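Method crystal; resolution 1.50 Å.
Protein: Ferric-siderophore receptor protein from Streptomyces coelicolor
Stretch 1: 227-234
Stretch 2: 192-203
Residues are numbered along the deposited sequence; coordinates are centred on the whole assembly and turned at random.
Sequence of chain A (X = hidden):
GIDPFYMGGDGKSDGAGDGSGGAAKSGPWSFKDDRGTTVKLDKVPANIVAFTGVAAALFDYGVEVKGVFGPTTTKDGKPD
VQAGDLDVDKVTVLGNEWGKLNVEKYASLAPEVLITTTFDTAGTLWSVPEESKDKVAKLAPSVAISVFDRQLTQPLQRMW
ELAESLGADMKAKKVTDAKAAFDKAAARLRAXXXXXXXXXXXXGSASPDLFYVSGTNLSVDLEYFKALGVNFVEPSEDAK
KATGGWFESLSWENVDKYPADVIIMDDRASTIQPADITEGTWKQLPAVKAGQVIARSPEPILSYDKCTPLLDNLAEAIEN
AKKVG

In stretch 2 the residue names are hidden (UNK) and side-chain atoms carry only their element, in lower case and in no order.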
ATOM      1  N   ALA A 227     -12.319  -9.935  -5.462  1.00 10.65           N
ATOM      2  CA  ALA A 227     -12.982  -9.915  -6.786  1.00 10.90           C
ATOM      3  C   ALA A 227     -12.431 -11.021  -7.663  1.00 13.73           C
ATOM      4  O   ALA A 227     -13.188 -11.561  -8.514  1.00 16.19           O
ATOM      5  CB  ALA A 227     -12.769  -8.523  -7.410  1.00 11.07           C
ATOM      6  N   LEU A 228     -11.123 -11.362  -7.473  1.00 12.10           N
ATOM      7  CA  LEU A 228     -10.487 -12.412  -8.301  1.00 11.92           C
ATOM      8  C   LEU A 228     -10.829 -13.777  -7.726  1.00 12.78           C
ATOM      9  O   LEU A 228     -10.508 -14.821  -8.350  1.00 14.35           O
ATOM     10  CB  LEU A 228      -8.952 -12.235  -8.297  1.00 11.30           C
ATOM     11  CG  LEU A 228      -8.498 -10.932  -9.009  1.00 11.76           C
ATOM     12  CD1 LEU A 228      -6.984 -10.761  -8.823  1.00 12.46           C
ATOM     13  CD2 LEU A 228      -8.755 -11.084 -10.490  1.00 15.18           C
ATOM     14  N   GLY A 229     -11.571 -13.849  -6.622  1.00 11.20           N
ATOM     15  CA  GLY A 229     -12.152 -15.106  -6.133  1.00 12.23           C
ATOM     16  C   GLY A 229     -11.521 -15.679  -4.871  1.00 10.35           C
ATOM     17  O   GLY A 229     -11.968 -16.719  -4.415  1.00 13.63           O
ATOM     18  N   VAL A 230     -10.602 -14.960  -4.266  1.00 10.88           N
ATOM     19  CA  VAL A 230      -9.923 -15.431  -3.028  1.00 11.92           C
ATOM     20  C   VAL A 230     -10.945 -15.529  -1.897  1.00 12.69           C
ATOM     21  O   VAL A 230     -11.803 -14.639  -1.788  1.00 13.25           O
ATOM     22  CB  VAL A 230      -8.771 -14.541  -2.650  1.00 10.46           C
ATOM     23  CG1 VAL A 230      -8.133 -14.977  -1.319  1.00 12.60           C
ATOM     24  CG2 VAL A 230      -7.686 -14.654  -3.704  1.00 10.71           C
ATOM     25  N   ASN A 231     -10.850 -16.605  -1.124  1.00 12.80           N
ATOM     26  CA  ASN A 231     -11.751 -16.873   0.021  1.00 13.37           C
ATOM     27  C   ASN A 231     -11.100 -16.235   1.247  1.00 14.67           C
ATOM     28  O   ASN A 231     -10.141 -16.787   1.819  1.00 15.81           O
ATOM     29  CB  ASN A 231     -11.844 -18.400   0.160  1.00 13.61           C
ATOM     30  CG  ASN A 231     -12.722 -18.835   1.292  1.00 17.70           C
ATOM     31  OD1 ASN A 231     -13.186 -18.005   2.070  1.00 19.97           O
ATOM     32  ND2 ASN A 231     -12.836 -20.177   1.484  1.00 18.95           N
ATOM     33  N   PHE A 232     -11.596 -15.086   1.624  1.00 12.08           N
ATOM     34  CA  PHE A 232     -11.112 -14.418   2.853  1.00 12.55           C
ATOM     35  C   PHE A 232     -11.941 -14.685   4.051  1.00 13.46           C
ATOM     36  O   PHE A 232     -13.210 -14.749   3.982  1.00 14.15           O
ATOM     37  CB  PHE A 232     -11.063 -12.888   2.690  1.00 12.24           C
ATOM     38  CG  PHE A 232      -9.867 -12.437   1.878  1.00 13.48           C
ATOM     39  CD1 PHE A 232      -9.997 -12.316   0.529  1.00 11.66           C
ATOM     40  CD2 PHE A 232      -8.631 -12.205   2.477  1.00 13.70           C
ATOM     41  CE1 PHE A 232      -8.866 -11.911  -0.231  1.00 14.63           C
ATOM     42  CE2 PHE A 232      -7.503 -11.807   1.739  1.00 13.93           C
ATOM     43  CZ  PHE A 232      -7.642 -11.709   0.377  1.00 12.11           C
ATOM     44  N   VAL A 233     -11.249 -14.763   5.192  1.00 11.32           N
ATOM     45  CA  VAL A 233     -11.902 -14.579   6.506  1.00 11.53           C
ATOM     46  C   VAL A 233     -12.428 -13.149   6.562  1.00 11.13           C
ATOM     47  O   VAL A 233     -11.710 -12.190   6.226  1.00 11.94           O
ATOM     48  CB  VAL A 233     -10.868 -14.758   7.654  1.00 10.55           C
ATOM     49  CG1 VAL A 233     -11.501 -14.365   9.010  1.00 12.38           C
ATOM     50  CG2 VAL A 233     -10.462 -16.175   7.663  1.00 15.11           C
ATOM     51  N   GLU A 234     -13.694 -13.002   6.934  1.00 12.50           N
ATOM     52  CA  GLU A 234     -14.320 -11.705   6.961  1.00 10.90           C
ATOM     53  C   GLU A 234     -14.940 -11.533   8.328  1.00 11.68           C
ATOM     54  O   GLU A 234     -16.080 -12.020   8.604  1.00 15.31           O
ATOM     55  CB  GLU A 234     -15.471 -11.685   5.930  1.00 11.86           C
ATOM     56  CG  GLU A 234     -15.072 -11.736   4.462  1.00 12.26           C
ATOM     57  CD  GLU A 234     -14.535 -10.434   3.869  1.00 13.05           C
ATOM     58  OE1 GLU A 234     -14.269  -9.513   4.635  1.00 12.63           O
ATOM     59  OE2 GLU A 234     -14.350 -10.422   2.633  1.00 14.73           O
ATOM     60  N   UNK A 192      -5.711 -19.742  -9.270  1.00 11.55           N
ATOM     61  CA  UNK A 192      -5.347 -20.403  -8.014  1.00 10.80           C
ATOM     62  C   UNK A 192      -6.623 -20.469  -7.117  1.00 12.01           C
ATOM     63  O   UNK A 192      -6.867 -21.434  -6.424  1.00 12.56           O
ATOM     64  c   UNK A 192      -4.235 -19.654  -7.342  1.00 11.83           C
ATOM     65  N   UNK A 193      -7.378 -19.359  -7.068  1.00 12.47           N
ATOM     66  CA  UNK A 193      -8.533 -19.265  -6.195  1.00 13.80           C
ATOM     67  C   UNK A 193      -9.635 -20.174  -6.697  1.00 13.83           C
ATOM     68  O   UNK A 193     -10.345 -20.785  -5.858  1.00 16.84           O
ATOM     69  c   UNK A 193      -8.954 -17.808  -6.086  1.00 13.29           C
ATOM     70  N   UNK A 194      -9.738 -20.354  -8.023  1.00 13.88           N
ATOM     71  CA  UNK A 194     -10.662 -21.343  -8.563  1.00 14.97           C
ATOM     72  C   UNK A 194     -10.277 -22.793  -8.221  1.00 14.87           C
ATOM     73  O   UNK A 194     -11.183 -23.667  -7.942  1.00 17.26           O
ATOM     74  n   UNK A 194     -10.844 -20.934 -13.897  1.00 29.61           N
ATOM     75  c   UNK A 194     -11.927 -21.936 -12.151  1.00 26.26           C
ATOM     76  c   UNK A 194     -11.633 -20.566 -12.682  1.00 34.32           C
ATOM     77  c   UNK A 194     -10.773 -21.164 -10.102  1.00 16.81           C
ATOM     78  c   UNK A 194     -11.859 -22.033 -10.674  1.00 17.34           C
ATOM     79  N   UNK A 195      -8.966 -23.064  -8.280  1.00 15.03           N
ATOM     80  CA  UNK A 195      -8.482 -24.426  -7.923  1.00 15.74           C
ATOM     81  C   UNK A 195      -8.594 -24.787  -6.465  1.00 16.69           C
ATOM     82  O   UNK A 195      -8.602 -25.981  -6.138  1.00 18.83           O
ATOM     83  c   UNK A 195      -7.052 -24.634  -8.404  1.00 16.82           C
ATOM     84  N   UNK A 196      -8.517 -23.769  -5.600  1.00 15.85           N
ATOM     85  CA  UNK A 196      -8.355 -23.995  -4.109  1.00 17.08           C
ATOM     86  C   UNK A 196      -9.396 -23.188  -3.323  1.00 17.54           C
ATOM     87  O   UNK A 196      -9.034 -22.355  -2.453  1.00 16.96           O
ATOM     88  c   UNK A 196      -5.092 -26.043  -2.481  1.00 18.83           C
ATOM     89  c   UNK A 196      -6.899 -23.604  -3.716  1.00 16.13           C
ATOM     90  c   UNK A 196      -5.638 -25.858  -3.939  1.00 20.96           C
ATOM     91  n   UNK A 196      -3.639 -25.712  -2.452  1.00 17.66           N
ATOM     92  c   UNK A 196      -5.702 -24.382  -4.378  1.00 17.99           C
ATOM     93  N   UNK A 197     -10.722 -23.427  -3.558  1.00 17.61           N
ATOM     94  CA  UNK A 197     -11.767 -22.529  -3.047  1.00 18.31           C
ATOM     95  C   UNK A 197     -11.868 -22.750  -1.530  1.00 17.26           C
ATOM     96  O   UNK A 197     -12.394 -21.857  -0.828  1.00 20.00           O
ATOM     97  c   UNK A 197     -11.293 -24.390  -4.532  1.00 18.95           C
ATOM     98  c   UNK A 197     -13.050 -23.007  -3.776  1.00 18.92           C
ATOM     99  c   UNK A 197     -12.778 -24.395  -4.090  1.00 17.91           C
ATOM    100  N   UNK A 198     -11.276 -23.857  -1.071  1.00 19.32           N
ATOM    101  CA  UNK A 198     -11.386 -24.196   0.391  1.00 19.26           C
ATOM    102  C   UNK A 198     -10.337 -23.490   1.225  1.00 18.73           C
ATOM    103  O   UNK A 198     -10.453 -23.462   2.473  1.00 16.84           O
ATOM    104  o   UNK A 198      -8.285 -26.988  -1.307  1.00 30.63           O
ATOM    105  c   UNK A 198      -9.386 -26.475  -1.069  1.00 24.27           C
ATOM    106  o   UNK A 198     -10.111 -26.046  -1.981  1.00 26.56           O
ATOM    107  c   UNK A 198     -11.252 -25.702   0.607  1.00 21.19           C
ATOM    108  c   UNK A 198      -9.890 -26.341   0.435  1.00 22.95           C
ATOM    109  N   UNK A 199      -9.330 -22.912   0.573  1.00 15.48           N
ATOM    110  CA  UNK A 199      -8.237 -22.195   1.276  1.00 14.53           C
ATOM    111  C   UNK A 199      -8.681 -20.827   1.790  1.00 14.84           C
ATOM    112  O   UNK A 199      -9.017 -19.950   0.976  1.00 15.29           O
ATOM    113  c   UNK A 199      -6.126 -24.461   1.352  1.00 15.11           C
ATOM    114  c   UNK A 199      -5.903 -21.223   1.142  1.00 12.92           C
ATOM    115  c   UNK A 199      -6.478 -23.550   0.084  1.00 13.92           C
ATOM    116  c   UNK A 199      -6.938 -22.115   0.416  1.00 13.67           C
ATOM    117  N   UNK A 200      -8.713 -20.657   3.105  1.00 14.91           N
ATOM    118  CA  UNK A 200      -9.235 -19.429   3.776  1.00 13.34           C
ATOM    119  C   UNK A 200      -8.050 -18.529   4.103  1.00 12.89           C
ATOM    120  O   UNK A 200      -7.094 -18.977   4.763  1.00 12.06           O
ATOM    121  n   UNK A 200     -10.537 -22.516   6.377  1.00 20.41           N
ATOM    122  c   UNK A 200     -11.514 -21.516   6.054  1.00 17.80           C
ATOM    123  c   UNK A 200     -10.636 -23.423   7.355  1.00 19.50           C
ATOM    124  c   UNK A 200     -11.080 -20.663   4.850  1.00 16.62           C
ATOM    125  n   UNK A 200      -9.642 -24.257   7.518  1.00 20.83           N
ATOM    126  c   UNK A 200      -9.898 -19.795   5.096  1.00 14.25           C
ATOM    127  n   UNK A 200     -11.703 -23.515   8.108  1.00 22.33           N
ATOM    128  N   UNK A 201      -8.053 -17.321   3.587  1.00 11.71           N
ATOM    129  CA  UNK A 201      -6.994 -16.327   3.815  1.00  9.94           C
ATOM    130  C   UNK A 201      -7.368 -15.297   4.855  1.00 11.15           C
ATOM    131  O   UNK A 201      -8.477 -14.726   4.735  1.00 11.38           O
ATOM    132  c   UNK A 201      -5.537 -14.603   2.716  1.00 11.73           C
ATOM    133  c   UNK A 201      -6.313 -16.695   1.420  1.00 12.81           C
ATOM    134  c   UNK A 201      -6.721 -15.612   2.474  1.00  9.13           C
ATOM    135  N   UNK A 202      -6.485 -15.066   5.840  1.00 10.35           N
ATOM    136  CA  UNK A 202      -6.717 -14.115   6.876  1.00 10.43           C
ATOM    137  C   UNK A 202      -5.739 -13.005   6.707  1.00  9.17           C
ATOM    138  O   UNK A 202      -4.504 -13.234   6.579  1.00  9.82           O
ATOM    139  c   UNK A 202      -5.729 -12.991   9.779  1.00 15.88           C
ATOM    140  c   UNK A 202      -7.524 -14.492  10.524  1.00 17.69           C
ATOM    141  c   UNK A 202      -6.577 -14.754   8.235  1.00 11.56           C
ATOM    142  c   UNK A 202      -6.956 -13.762   9.359  1.00 14.19           C
ATOM    143  N   UNK A 203      -6.213 -11.758   6.655  1.00  9.08           N
ATOM    144  CA  UNK A 203      -5.356 -10.543   6.552  1.00  7.56           C
ATOM    145  C   UNK A 203      -5.170  -9.967   7.956  1.00  8.59           C
ATOM    146  O   UNK A 203      -6.140  -9.497   8.566  1.00 10.44           O
ATOM    147  c   UNK A 203      -6.030  -9.537   5.673  1.00  8.11           C
TER
HETATM  148  O   HOH W   1     -10.960 -19.295  -3.553  1.00 17.84           O
HETATM  149  O   HOH W   2      -8.970 -18.776  -1.573  1.00 12.71           O
HETATM  150  O   HOH W   3      -9.102 -11.403   6.847  1.00  8.51           O

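Position 192 carries one side-chain carbon, whose CB comes no closer to stretch 1 than 7.1 Å, to CG2 of V230; a lone CB defines alanine, A192. Position 193, in the same helix, also has a single carbon, but this one points toward stretch 1 and lies 3.5 Å from C of G229 and 4.2 Å from CG2 of V230. It is A193. At position 194 four carbons run in a row to a terminal nitrogen, the pattern of lysine; the end of K194 leads away from stretch 1. Position 195 has one carbon, out of reach: A195.

Position 196 again shows four carbons ending in nitrogen, hence K196. At 197 three carbons close a ring onto the backbone nitrogen, which only proline does. The CA-to-CB bond of P197 points away, yet the residue's carbonyl O accepts a hydrogen bond from ND2 of N231 at 2.9 Å. Position 198 has three carbons, the third bearing two oxygens: glutamate, E198, whose CA-to-CB bond also points away. Position 199 has four carbons, forked at the first with one arm two carbons long, so it is I199. Its N bonds to O of K196 at 3.1 Å, closing a type I turn, while a water bridges the two stretches, donating to O of I199 (2.8 Å) and accepting from N of N231 (2.9 Å).

Position 200 has three carbons, a nitrogen, then a carbon carrying two more nitrogens, a guanidinium: R200. Its CG passes 3.8 Å from ND2 of N231 before the chain leads away to partners elsewhere in the structure. At 201 one carbon carries two others, the valine fork; in V201, CG2 meets CG1 of V230 at 3.7 Å and CG1 meets CE2 of F232 at 3.6 Å. Position 202 has four carbons forked at the second, so it is L202, whose CB lies 4.2 Å from CG2 of V233. Position 203 has one carbon, A203; its N donates to a water at 2.9 Å, and that water donates to O of V233 at 2.8 Å.

The contact is a short parallel pairing centred on V201. Its N donates to O of N231 and its O accepts from N of V233, both at 2.8 Å, so the two bonds straddle F232. V201 and F232 place their side chains on the same sheet face. A193 packs against the positive-phi turn at G229, and a water donates to O of A193 (2.8 Å) and O of G229 (2.9 Å).

Stretch 2, residues 192-203: AAKAKPEIRVLA
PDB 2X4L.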